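Local coordinates for natural cytotoxicity triggering receptor 2 (Homo sapiens, PDB 1HKF), which acts as a cytotoxicity-activating receptor on natural killer cells, pairing with the adaptor DAP12, and may help activated cells lyse tumour cells, at residues C32-T37 against I75-D80; G45-K48 against V54-R57; T70-I75 against D90-D95; C101-P106 against S110-V115. All coordinates share one frame; numbering follows the deposited sequence.

Interaction 1. Residues C32-T37 against I75-D80; sequences CQYPPT and IWDDPD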
loop_
_atom_site.group_PDB
_atom_site.type_symbol
_atom_site.label_atom_id
_atom_site.label_comp_id
_atom_site.label_asym_id
_atom_site.label_seq_id
_atom_site.Cartn_x
_atom_site.Cartn_y
_atom_site.Cartn_z
ATOM N N CYS A 32 -3.449 2.541 10.805
ATOM C CA CYS A 32 -3.460 3.354 12.031
ATOM C C CYS A 32 -3.977 2.466 13.142
ATOM O O CYS A 32 -5.124 1.978 13.089
ATOM C CB CYS A 32 -4.319 4.614 11.849
ATOM S SG CYS A 32 -3.455 5.937 10.855
ATOM N N GLN A 33 -3.135 2.188 14.125
ATOM C CA GLN A 33 -3.584 1.335 15.207
ATOM C C GLN A 33 -4.172 2.144 16.369
ATOM O O GLN A 33 -4.031 3.360 16.415
ATOM C CB GLN A 33 -2.468 0.443 15.673
ATOM C CG GLN A 33 -1.342 1.152 16.279
ATOM C CD GLN A 33 -0.299 0.153 16.786
ATOM O OE1 GLN A 33 -0.374 -1.048 16.474
ATOM N NE2 GLN A 33 0.678 0.637 17.566
ATOM N N TYR A 34 -4.849 1.475 17.304
ATOM C CA TYR A 34 -5.507 2.190 18.427
ATOM C C TYR A 34 -5.838 1.224 19.543
ATOM O O TYR A 34 -5.989 0.026 19.289
ATOM C CB TYR A 34 -6.784 2.902 17.943
ATOM C CG TYR A 34 -7.770 1.988 17.245
ATOM C CD1 TYR A 34 -8.605 1.151 17.976
ATOM C CD2 TYR A 34 -7.831 1.924 15.826
ATOM C CE1 TYR A 34 -9.472 0.266 17.348
ATOM C CE2 TYR A 34 -8.695 1.051 15.182
ATOM C CZ TYR A 34 -9.519 0.223 15.947
ATOM O OH TYR A 34 -10.449 -0.579 15.337
ATOM N N PRO A 35 -5.889 1.718 20.815
ATOM C CA PRO A 35 -6.199 0.852 21.959
ATOM C C PRO A 35 -7.713 0.543 22.075
ATOM O O PRO A 35 -8.552 1.280 21.552
ATOM C CB PRO A 35 -5.627 1.638 23.153
ATOM C CG PRO A 35 -5.960 3.049 22.782
ATOM C CD PRO A 35 -5.675 3.107 21.254
ATOM N N PRO A 36 -8.070 -0.540 22.771
ATOM C CA PRO A 36 -9.458 -0.997 22.974
ATOM C C PRO A 36 -10.411 -0.078 23.737
ATOM O O PRO A 36 -10.014 0.536 24.740
ATOM C CB PRO A 36 -9.290 -2.305 23.728
ATOM C CG PRO A 36 -7.862 -2.663 23.586
ATOM C CD PRO A 36 -7.147 -1.358 23.565
ATOM N N THR A 37 -11.651 0.050 23.261
ATOM C CA THR A 37 -12.656 0.831 24.003
ATOM C C THR A 37 -13.891 -0.024 24.315
ATOM O O THR A 37 -15.020 0.447 24.262
ATOM C CB THR A 37 -13.137 2.053 23.250
ATOM O OG1 THR A 37 -13.658 1.667 21.972
ATOM C CG2 THR A 37 -12.031 3.018 23.107
ATOM N N ILE A 75 -11.799 2.215 3.669
ATOM C CA ILE A 75 -11.228 1.907 4.964
ATOM C C ILE A 75 -11.713 0.529 5.360
ATOM O O ILE A 75 -12.831 0.169 5.100
ATOM C CB ILE A 75 -11.669 2.922 6.107
ATOM C CG1 ILE A 75 -10.889 4.227 6.000
ATOM C CG2 ILE A 75 -11.410 2.323 7.521
ATOM C CD1 ILE A 75 -11.417 5.350 6.907
ATOM N N TRP A 76 -10.851 -0.269 5.948
ATOM C CA TRP A 76 -11.343 -1.495 6.459
ATOM C C TRP A 76 -10.932 -1.356 7.922
ATOM O O TRP A 76 -9.736 -1.199 8.211
ATOM C CB TRP A 76 -10.665 -2.731 5.867
ATOM C CG TRP A 76 -11.105 -3.963 6.603
ATOM C CD1 TRP A 76 -10.400 -4.646 7.541
ATOM C CD2 TRP A 76 -12.379 -4.624 6.496
ATOM N NE1 TRP A 76 -11.149 -5.706 8.030
ATOM C CE2 TRP A 76 -12.365 -5.712 7.396
ATOM C CE3 TRP A 76 -13.526 -4.405 5.714
ATOM C CZ2 TRP A 76 -13.446 -6.587 7.533
ATOM C CZ3 TRP A 76 -14.610 -5.282 5.847
ATOM C CH2 TRP A 76 -14.554 -6.357 6.747
ATOM N N ASP A 77 -11.906 -1.402 8.832
ATOM C CA ASP A 77 -11.580 -1.300 10.260
ATOM C C ASP A 77 -12.067 -2.483 11.043
ATOM O O ASP A 77 -13.235 -2.869 10.965
ATOM C CB ASP A 77 -12.179 -0.036 10.842
ATOM C CG ASP A 77 -11.997 0.050 12.337
ATOM O OD1 ASP A 77 -10.896 -0.307 12.789
ATOM O OD2 ASP A 77 -12.961 0.481 13.037
ATOM N N ASP A 78 -11.179 -3.083 11.809
ATOM C CA ASP A 78 -11.605 -4.191 12.620
ATOM C C ASP A 78 -11.037 -4.045 14.025
ATOM O O ASP A 78 -9.863 -4.318 14.237
ATOM C CB ASP A 78 -11.167 -5.546 12.049
ATOM C CG ASP A 78 -11.663 -6.727 12.926
ATOM O OD1 ASP A 78 -12.383 -6.478 13.946
ATOM O OD2 ASP A 78 -11.344 -7.893 12.615
ATOM N N PRO A 79 -11.892 -3.663 15.018
ATOM C CA PRO A 79 -11.500 -3.479 16.423
ATOM C C PRO A 79 -10.836 -4.684 17.035
ATOM O O PRO A 79 -9.968 -4.544 17.885
ATOM C CB PRO A 79 -12.813 -3.132 17.106
ATOM C CG PRO A 79 -13.499 -2.361 16.090
ATOM C CD PRO A 79 -13.272 -3.196 14.821
ATOM N N ASP A 80 -11.235 -5.878 16.620
ATOM C CA ASP A 80 -10.615 -7.093 17.144
ATOM C C ASP A 80 -9.165 -7.137 16.758
ATOM O O ASP A 80 -8.379 -7.798 17.440
ATOM C CB ASP A 80 -11.255 -8.350 16.570
ATOM C CG ASP A 80 -12.708 -8.527 17.002
ATOM O OD1 ASP A 80 -13.053 -8.103 18.141
ATOM O OD2 ASP A 80 -13.488 -9.112 16.201
#
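Tyr34 reaches across to Asp77 and Pro79 with the far end of its ring, carrying most of the contact between 32-37 and 75-80. This ties the loop after strand 28-33 to the later part of strand 73-78, the outer strands of the three-stranded sheet of this V-set immunoglobulin domain. Tyr34 CB points toward 75-80 but meets nothing there. With chi1 at 55°, CG sits between the backbone N and the carbonyl carbon, and this torsion directs the ring across toward Asp77 and Pro79. Along the rim, Tyr34 CE2 and CZ meet Asp77 first, CE2 lying 3.5 Å from OD1. At the tip, Tyr34 OH donates a 2.6 Å hydrogen bond to Asp77 OD1. The acceptor lies in the plane of the ring, at its edge, and uses its syn lone pair, while the carboxylate is turned 66° from the ring. The same hydroxyl oxygen packs on Pro79, 3.3 Å from its CA. Asp78 OD1 accepts from Asp80 N in an Asx turn and forms a salt bridge with Arg65. The other Asp77 oxygen, OD2, takes a salt bridge from Lys44 and a hydrogen bond from Tyr41, and Lys44 is a cation-pi partner of the Tyr34 ring. The buried Asp77 carboxylate is therefore gripped at both oxygens, and the nearby lysine probably stabilises its negative charge.

Interaction 2. Residues G45-K48 against V54-R57; sequences GWCK and VCIR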
loop_
_atom_site.group_PDB
_atom_site.type_symbol
_atom_site.label_atom_id
_atom_site.label_comp_id
_atom_site.label_asym_id
_atom_site.label_seq_id
_atom_site.Cartn_x
_atom_site.Cartn_y
_atom_site.Cartn_z
ATOM N N GLY A 45 -11.666 7.899 10.428
ATOM C CA GLY A 45 -11.768 8.766 9.251
ATOM C C GLY A 45 -10.394 9.055 8.687
ATOM O O GLY A 45 -9.380 8.907 9.378
ATOM N N TRP A 46 -10.373 9.452 7.423
ATOM C CA TRP A 46 -9.144 9.817 6.706
ATOM C C TRP A 46 -9.492 11.157 6.061
ATOM O O TRP A 46 -10.521 11.280 5.396
ATOM C CB TRP A 46 -8.823 8.797 5.608
ATOM C CG TRP A 46 -7.560 9.087 4.744
ATOM C CD1 TRP A 46 -7.536 9.315 3.374
ATOM C CD2 TRP A 46 -6.175 9.024 5.156
ATOM N NE1 TRP A 46 -6.236 9.379 2.921
ATOM C CE2 TRP A 46 -5.378 9.207 3.982
ATOM C CE3 TRP A 46 -5.526 8.823 6.403
ATOM C CZ2 TRP A 46 -3.970 9.195 4.013
ATOM C CZ3 TRP A 46 -4.138 8.811 6.443
ATOM C CH2 TRP A 46 -3.360 8.996 5.231
ATOM N N CYS A 47 -8.663 12.178 6.271
ATOM C CA CYS A 47 -8.994 13.454 5.662
ATOM C C CYS A 47 -7.729 14.153 5.219
ATOM O O CYS A 47 -6.646 13.867 5.696
ATOM C CB CYS A 47 -9.778 14.332 6.656
ATOM S SG CYS A 47 -8.783 14.584 8.142
ATOM N N LYS A 48 -7.886 15.092 4.302
ATOM C CA LYS A 48 -6.761 15.824 3.769
ATOM C C LYS A 48 -6.724 17.260 4.282
ATOM O O LYS A 48 -7.726 17.953 4.191
ATOM C CB LYS A 48 -6.836 15.851 2.234
ATOM C CG LYS A 48 -5.575 16.395 1.651
ATOM C CD LYS A 48 -5.493 16.252 0.149
ATOM C CE LYS A 48 -4.078 16.605 -0.279
ATOM N NZ LYS A 48 -4.018 17.155 -1.651
ATOM N N VAL A 54 -8.523 23.041 8.967
ATOM C CA VAL A 54 -9.538 22.377 8.124
ATOM C C VAL A 54 -8.951 21.118 7.505
ATOM O O VAL A 54 -7.968 21.176 6.782
ATOM C CB VAL A 54 -10.010 23.295 7.005
ATOM C CG1 VAL A 54 -11.150 22.679 6.218
ATOM C CG2 VAL A 54 -10.436 24.648 7.555
ATOM N N CYS A 55 -9.585 19.982 7.794
ATOM C CA CYS A 55 -9.179 18.692 7.257
ATOM C C CYS A 55 -10.461 18.151 6.652
ATOM O O CYS A 55 -11.399 17.804 7.380
ATOM C CB CYS A 55 -8.675 17.752 8.365
ATOM S SG CYS A 55 -7.698 16.298 7.745
ATOM N N ILE A 56 -10.501 18.090 5.327
ATOM C CA ILE A 56 -11.645 17.602 4.556
ATOM C C ILE A 56 -11.764 16.065 4.582
ATOM O O ILE A 56 -10.822 15.339 4.198
ATOM C CB ILE A 56 -11.474 18.067 3.134
ATOM C CG1 ILE A 56 -11.398 19.598 3.152
ATOM C CG2 ILE A 56 -12.566 17.471 2.240
ATOM C CD1 ILE A 56 -11.772 20.235 1.859
ATOM N N ARG A 57 -12.918 15.573 5.022
ATOM C CA ARG A 57 -13.144 14.131 5.151
ATOM C C ARG A 57 -13.204 13.461 3.809
ATOM O O ARG A 57 -13.998 13.852 2.980
ATOM C CB ARG A 57 -14.451 13.850 5.876
ATOM C CG ARG A 57 -14.656 12.380 6.235
ATOM C CD ARG A 57 -13.674 11.950 7.330
ATOM N NE ARG A 57 -13.924 12.662 8.593
ATOM C CZ ARG A 57 -14.971 12.411 9.389
ATOM N NH1 ARG A 57 -15.858 11.470 9.064
ATOM N NH2 ARG A 57 -15.138 13.100 10.515
#
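Cys47 and Cys55 are joined by a disulfide that ties strand 43-49 to strand 54-61 within a single hairpin. Its SG atoms are 2.1 Å apart and the torsion about the S-S bond is 91°, close to the relaxed value for a disulfide. Cys47 SG stands between its own backbone N and carbonyl carbon (chi1 59°), whereas Cys55 SG lies opposite its backbone N. The half-cystines are not cross-strand partners: Cys47 forms a non-hydrogen-bonded pair with Arg57, and the bridge slants along to Cys55.

Between these two segments the backbone bonds are those of Lys48 and Ile56, an antiparallel hydrogen-bonded pair. Ile56 N lies 3.0 Å from Lys48 O, and Lys48 N reaches Ile56 O, although the position of that oxygen is less certain. A CA-H...O contact from Cys55 CA to Lys48 O, 3.5 Å long, supplements them.

Van der Waals contact comes from Arg57: CG lies opposite the backbone N and the bend at chi2 brings CD to 3.8 Å from Trp46 O, while the further bend at chi3 turns NE and the guanidinium, whose NH1 bonds to Thr60 OG1. Lys48 turns its amine away to Ser96 O. Trp46 points away from 54-57, its indole packing on Leu58 and Val59 and meeting the Tyr99 ring.

In addition to the Cys32-Cys101 disulfide that links the two sheets, this V-type domain thus has a covalent link within one sheet, which fixes the spacing of segments 45-48 and 54-57, whose directions lie 124° apart and between which Lys48 and Ile56 alone exchange backbone bonds.

Interaction 3. Residues T70-I75 against D90-D95; sequences TSRFTI and DLREED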
loop_
_atom_site.group_PDB
_atom_site.type_symbol
_atom_site.label_atom_id
_atom_site.label_comp_id
_atom_site.label_asym_id
_atom_site.label_seq_id
_atom_site.Cartn_x
_atom_site.Cartn_y
_atom_site.Cartn_z
ATOM N N THR A 70 -16.587 4.887 -1.168
ATOM C CA THR A 70 -16.471 6.321 -1.560
ATOM C C THR A 70 -15.324 6.606 -2.563
ATOM O O THR A 70 -14.326 7.267 -2.272
ATOM C CB THR A 70 -16.434 7.381 -0.330
ATOM O OG1 THR A 70 -15.114 7.514 0.208
ATOM C CG2 THR A 70 -17.414 6.974 0.781
ATOM N N SER A 71 -15.508 6.082 -3.770
ATOM C CA SER A 71 -14.562 6.271 -4.855
ATOM C C SER A 71 -13.233 5.603 -4.595
ATOM O O SER A 71 -13.161 4.462 -4.121
ATOM C CB SER A 71 -14.343 7.768 -5.098
ATOM O OG SER A 71 -13.249 7.980 -5.980
ATOM N N ARG A 72 -12.207 6.328 -4.949
ATOM C CA ARG A 72 -10.838 5.798 -4.837
ATOM C C ARG A 72 -10.386 5.472 -3.405
ATOM O O ARG A 72 -9.347 4.820 -3.206
ATOM C CB ARG A 72 -9.877 6.775 -5.509
ATOM C CG ARG A 72 -10.363 7.391 -6.810
ATOM C CD ARG A 72 -9.544 8.618 -7.211
ATOM N NE ARG A 72 -8.151 8.521 -6.787
ATOM C CZ ARG A 72 -7.449 9.497 -6.255
ATOM N NH1 ARG A 72 -7.999 10.688 -6.061
ATOM N NH2 ARG A 72 -6.173 9.284 -5.909
ATOM N N PHE A 73 -11.135 5.931 -2.407
ATOM C CA PHE A 73 -10.752 5.740 -0.999
ATOM C C PHE A 73 -11.591 4.765 -0.214
ATOM O O PHE A 73 -12.816 4.798 -0.302
ATOM C CB PHE A 73 -10.802 7.061 -0.242
ATOM C CG PHE A 73 -10.439 8.267 -1.046
ATOM C CD1 PHE A 73 -9.110 8.591 -1.216
ATOM C CD2 PHE A 73 -11.406 9.070 -1.643
ATOM C CE1 PHE A 73 -8.742 9.707 -1.974
ATOM C CE2 PHE A 73 -11.048 10.179 -2.398
ATOM C CZ PHE A 73 -9.729 10.502 -2.569
ATOM N N THR A 74 -10.961 3.901 0.571
ATOM C CA THR A 74 -11.755 2.990 1.381
ATOM C C THR A 74 -11.070 2.763 2.699
ATOM O O THR A 74 -9.914 3.087 2.821
ATOM C CB THR A 74 -11.914 1.632 0.719
ATOM O OG1 THR A 74 -10.620 1.022 0.599
ATOM C CG2 THR A 74 -12.531 1.819 -0.674
ATOM N N ILE A 75 -11.799 2.215 3.669
ATOM C CA ILE A 75 -11.228 1.907 4.964
ATOM C C ILE A 75 -11.713 0.529 5.360
ATOM O O ILE A 75 -12.831 0.169 5.100
ATOM C CB ILE A 75 -11.669 2.922 6.107
ATOM C CG1 ILE A 75 -10.889 4.227 6.000
ATOM C CG2 ILE A 75 -11.410 2.323 7.521
ATOM C CD1 ILE A 75 -11.417 5.350 6.907
ATOM N N ASP A 90 -5.134 4.423 -7.413
ATOM C CA ASP A 90 -4.900 5.296 -8.542
ATOM C C ASP A 90 -4.335 6.660 -8.159
ATOM O O ASP A 90 -4.882 7.702 -8.548
ATOM C CB ASP A 90 -6.220 5.516 -9.289
ATOM C CG ASP A 90 -5.991 6.136 -10.657
ATOM O OD1 ASP A 90 -4.991 5.702 -11.328
ATOM O OD2 ASP A 90 -6.774 7.059 -11.043
ATOM N N LEU A 91 -3.252 6.676 -7.392
ATOM C CA LEU A 91 -2.686 7.963 -6.971
ATOM C C LEU A 91 -2.349 8.862 -8.167
ATOM O O LEU A 91 -1.890 8.376 -9.203
ATOM C CB LEU A 91 -1.415 7.760 -6.123
ATOM C CG LEU A 91 -1.680 6.998 -4.807
ATOM C CD1 LEU A 91 -0.384 6.509 -4.115
ATOM C CD2 LEU A 91 -2.527 7.917 -3.912
ATOM N N ARG A 92 -2.616 10.156 -7.979
ATOM C CA ARG A 92 -2.308 11.233 -8.902
ATOM C C ARG A 92 -1.447 12.248 -8.138
ATOM O O ARG A 92 -1.526 12.373 -6.887
ATOM C CB ARG A 92 -3.568 11.959 -9.388
ATOM C CG ARG A 92 -4.313 11.165 -10.389
ATOM C CD ARG A 92 -5.264 10.240 -9.668
ATOM N NE ARG A 92 -6.439 10.991 -9.268
ATOM C CZ ARG A 92 -7.661 10.668 -9.652
ATOM N NH1 ARG A 92 -7.842 9.601 -10.428
ATOM N NH2 ARG A 92 -8.679 11.433 -9.284
ATOM N N GLU A 93 -0.674 13.008 -8.895
ATOM C CA GLU A 93 0.207 14.033 -8.355
ATOM C C GLU A 93 -0.523 14.955 -7.364
ATOM O O GLU A 93 0.047 15.319 -6.326
ATOM C CB GLU A 93 0.782 14.845 -9.520
ATOM C CG GLU A 93 1.796 15.944 -9.150
ATOM C CD GLU A 93 2.101 16.893 -10.338
ATOM O OE1 GLU A 93 1.610 18.072 -10.345
ATOM O OE2 GLU A 93 2.816 16.440 -11.256
ATOM N N GLU A 94 -1.774 15.291 -7.691
ATOM C CA GLU A 94 -2.626 16.166 -6.920
ATOM C C GLU A 94 -3.046 15.604 -5.583
ATOM O O GLU A 94 -3.637 16.330 -4.778
ATOM C CB GLU A 94 -3.901 16.501 -7.674
ATOM C CG GLU A 94 -3.718 17.415 -8.856
ATOM C CD GLU A 94 -3.160 16.691 -10.071
ATOM O OE1 GLU A 94 -3.094 15.429 -10.040
ATOM O OE2 GLU A 94 -2.803 17.403 -11.060
ATOM N N ASP A 95 -2.786 14.323 -5.356
ATOM C CA ASP A 95 -3.124 13.746 -4.079
ATOM C C ASP A 95 -2.053 14.111 -3.054
ATOM O O ASP A 95 -2.226 13.882 -1.855
ATOM C CB ASP A 95 -3.218 12.216 -4.159
ATOM C CG ASP A 95 -4.391 11.747 -4.998
ATOM O OD1 ASP A 95 -5.484 12.395 -4.957
ATOM O OD2 ASP A 95 -4.200 10.708 -5.679
#
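Arg72 starts out beside its own backbone N (chi1 -40°) and bends at chi3, which carries its guanidinium to Asp95; Arg92, bent at chi2 and chi3, folds back to lie on top of it. Arg72 and Asp95 approach from opposite directions with their flat groups only 18° apart, forming a two-pronged salt bridge. In one prong Arg72 NH1 meets Asp95 OD1 at 3.2 Å, within the guanidinium plane and on the syn side of the oxygen. In the other, NH2 meets Asp95 OD2 at a modelled 2.4 Å, probably too short to be exact. The guanidinium of Arg92 stacks over one face of that of Arg72, centres 3.6 Å apart and planes at 20°, while the Phe73 ring approaches the opposite face toward its rim. Arg92 has its own carboxylate, NH1 lying 2.8 Å from Asp90 OD2, and its backbone N donates to Asp95 OD2 from above the carboxylate plane. Arg72 NE binds Thr89 O. This Arg-Asp bridge between the start of strand 73-78 and the turn before strand 97-104 is a hallmark of V-type immunoglobulin domains. With two carboxylates beside the stacked arginines, their positive charges are probably well compensated.

Interaction 4. Residues C101-P106 against S110-V115; sequences CRIYRP and SVSKSV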
loop_
_atom_site.group_PDB
_atom_site.type_symbol
_atom_site.label_atom_id
_atom_site.label_comp_id
_atom_site.label_asym_id
_atom_site.label_seq_id
_atom_site.Cartn_x
_atom_site.Cartn_y
_atom_site.Cartn_z
ATOM N N CYS A 101 -5.198 10.360 9.744
ATOM C CA CYS A 101 -6.158 9.312 9.959
ATOM C C CYS A 101 -6.657 9.740 11.397
ATOM O O CYS A 101 -5.854 10.081 12.268
ATOM C CB CYS A 101 -5.508 7.933 9.934
ATOM S SG CYS A 101 -4.376 7.699 11.288
ATOM N N ARG A 102 -7.977 9.847 11.572
ATOM C CA ARG A 102 -8.556 10.254 12.848
ATOM C C ARG A 102 -9.534 9.224 13.411
ATOM O O ARG A 102 -10.144 8.465 12.671
ATOM C CB ARG A 102 -9.236 11.596 12.697
ATOM C CG ARG A 102 -8.263 12.725 12.601
ATOM C CD ARG A 102 -8.948 14.037 12.289
ATOM N NE ARG A 102 -7.983 15.118 12.413
ATOM C CZ ARG A 102 -8.223 16.374 12.063
ATOM N NH1 ARG A 102 -9.404 16.714 11.557
ATOM N NH2 ARG A 102 -7.275 17.291 12.227
ATOM N N ILE A 103 -9.646 9.187 14.729
ATOM C CA ILE A 103 -10.509 8.252 15.458
ATOM C C ILE A 103 -11.355 9.155 16.376
ATOM O O ILE A 103 -10.803 9.925 17.167
ATOM C CB ILE A 103 -9.648 7.301 16.288
ATOM C CG1 ILE A 103 -8.616 6.646 15.384
ATOM C CG2 ILE A 103 -10.499 6.298 16.975
ATOM C CD1 ILE A 103 -7.727 5.637 16.071
ATOM N N TYR A 104 -12.675 9.059 16.211
ATOM C CA TYR A 104 -13.702 9.893 16.869
ATOM C C TYR A 104 -14.488 9.174 17.976
ATOM O O TYR A 104 -14.943 8.032 17.804
ATOM C CB TYR A 104 -14.694 10.390 15.821
ATOM C CG TYR A 104 -14.044 11.096 14.666
ATOM C CD1 TYR A 104 -13.745 12.457 14.748
ATOM C CD2 TYR A 104 -13.701 10.401 13.488
ATOM C CE1 TYR A 104 -13.117 13.116 13.695
ATOM C CE2 TYR A 104 -13.062 11.045 12.421
ATOM C CZ TYR A 104 -12.772 12.403 12.535
ATOM O OH TYR A 104 -12.123 13.046 11.509
ATOM N N ARG A 105 -14.659 9.849 19.106
ATOM C CA ARG A 105 -15.384 9.303 20.269
ATOM C C ARG A 105 -16.920 9.343 20.060
ATOM O O ARG A 105 -17.443 10.271 19.426
ATOM C CB ARG A 105 -14.943 10.043 21.573
ATOM C CG ARG A 105 -13.461 9.888 21.963
ATOM C CD ARG A 105 -13.216 10.246 23.430
ATOM N NE ARG A 105 -11.793 10.387 23.775
ATOM C CZ ARG A 105 -11.069 11.482 23.548
ATOM N NH1 ARG A 105 -11.633 12.547 22.984
ATOM N NH2 ARG A 105 -9.793 11.514 23.881
ATOM N N PRO A 106 -17.607 8.333 20.602
ATOM C CA PRO A 106 -19.077 8.292 20.417
ATOM C C PRO A 106 -19.760 9.487 20.967
ATOM O O PRO A 106 -20.455 10.268 20.313
ATOM C CB PRO A 106 -19.474 6.985 21.106
ATOM C CG PRO A 106 -18.267 6.117 20.986
ATOM C CD PRO A 106 -17.083 7.019 21.198
ATOM N N SER A 110 -15.227 13.825 19.563
ATOM C CA SER A 110 -13.933 14.430 19.802
ATOM C C SER A 110 -12.890 13.422 19.324
ATOM O O SER A 110 -13.134 12.214 19.312
ATOM C CB SER A 110 -13.737 14.722 21.303
ATOM O OG SER A 110 -13.660 13.523 22.071
ATOM N N VAL A 111 -11.705 13.905 18.987
ATOM C CA VAL A 111 -10.682 13.033 18.472
ATOM C C VAL A 111 -9.838 12.445 19.552
ATOM O O VAL A 111 -9.182 13.179 20.298
ATOM C CB VAL A 111 -9.810 13.815 17.472
ATOM C CG1 VAL A 111 -8.652 12.938 16.944
ATOM C CG2 VAL A 111 -10.692 14.319 16.324
ATOM N N SER A 112 -9.821 11.117 19.642
ATOM C CA SER A 112 -9.034 10.443 20.663
ATOM C C SER A 112 -7.647 10.055 20.204
ATOM O O SER A 112 -6.770 9.726 21.018
ATOM C CB SER A 112 -9.759 9.196 21.132
ATOM O OG SER A 112 -9.893 8.247 20.105
ATOM N N LYS A 113 -7.445 10.027 18.894
ATOM C CA LYS A 113 -6.140 9.707 18.340
ATOM C C LYS A 113 -6.142 10.178 16.901
ATOM O O LYS A 113 -7.159 10.138 16.202
ATOM C CB LYS A 113 -5.843 8.220 18.434
ATOM C CG LYS A 113 -4.458 7.761 17.843
ATOM C CD LYS A 113 -3.874 6.675 18.735
ATOM C CE LYS A 113 -2.984 5.658 18.015
ATOM N NZ LYS A 113 -2.078 6.315 17.054
ATOM N N SER A 114 -5.010 10.712 16.485
ATOM C CA SER A 114 -4.871 11.202 15.136
ATOM C C SER A 114 -3.394 11.145 14.782
ATOM O O SER A 114 -2.529 11.379 15.648
ATOM C CB SER A 114 -5.385 12.607 15.061
ATOM O OG SER A 114 -4.530 13.412 15.819
ATOM N N VAL A 115 -3.095 10.795 13.524
ATOM C CA VAL A 115 -1.717 10.712 13.041
ATOM C C VAL A 115 -1.668 11.524 11.758
ATOM O O VAL A 115 -2.533 11.390 10.890
ATOM C CB VAL A 115 -1.291 9.249 12.778
ATOM C CG1 VAL A 115 0.175 9.189 12.338
ATOM C CG2 VAL A 115 -1.470 8.422 14.062
HETATM O O HOH W 1 -9.600 15.107 22.663
#
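Ser110 opens the contact from the turn of the hairpin: its O accepts from Arg105 N at 2.8 Å, and its OG lies at the edge of the Arg105 guanidinium, bonded to NH1 at a doubtfully short distance. Ser110 OG also has Asp108 as a partner. Val111 sets CG2 3.8 Å from Tyr104 CE1, the two side chains running side by side, and a water links its O to Arg105 NH1. At Ser112, where the strand turns a corner, N donates to Ile103 O, 2.9 Å away and nearly along the C=O axis, while CB sits over one face of the Arg105 guanidinium, 3.5 Å from NE; OG turns to Glu42. Lys113 returns a bond through its O to Ile103 N, and its CB meets Ile103 CD1. Ser114 touches the Arg102 chain with CB, 3.8 Å from CG. Val115 closes the series, exchanging two 3.1 Å bonds between its N and O and the O and N of Cys101, with CB against Cys101 SG. The two segments form the F-G hairpin of the V-type domain, its turn corresponding in position to the CDR3 loop of antibody variable domains. Strand 97-104 thus has strand 111-121 along one edge and strand 43-49 along the other. Cys101 and Ile103 face Phe84 of strand 83-88 in the opposing sheet, and Cys101 is bonded to Cys32.

From the N terminus, strand 28-33 leads into 32-37, whose meeting with 75-80 in interaction 1 closes a long loop. Within that loop, interaction 2 closes the short hairpin of strands 43-49 and 54-61. Interaction 3 begins at 70-75, sharing Ile75 with interaction 1, and ends at 90-95, so these two cross along the chain at opposite ends of strand 73-78. Interaction 4 follows in series as the last hairpin. Its Cys101 bonds to Cys32 of interaction 1, uniting the two sheets of the sandwich, while Gly45 and Arg102 join interactions 2 and 4 side by side in one sheet. Lys48 touches the turn of interaction 3.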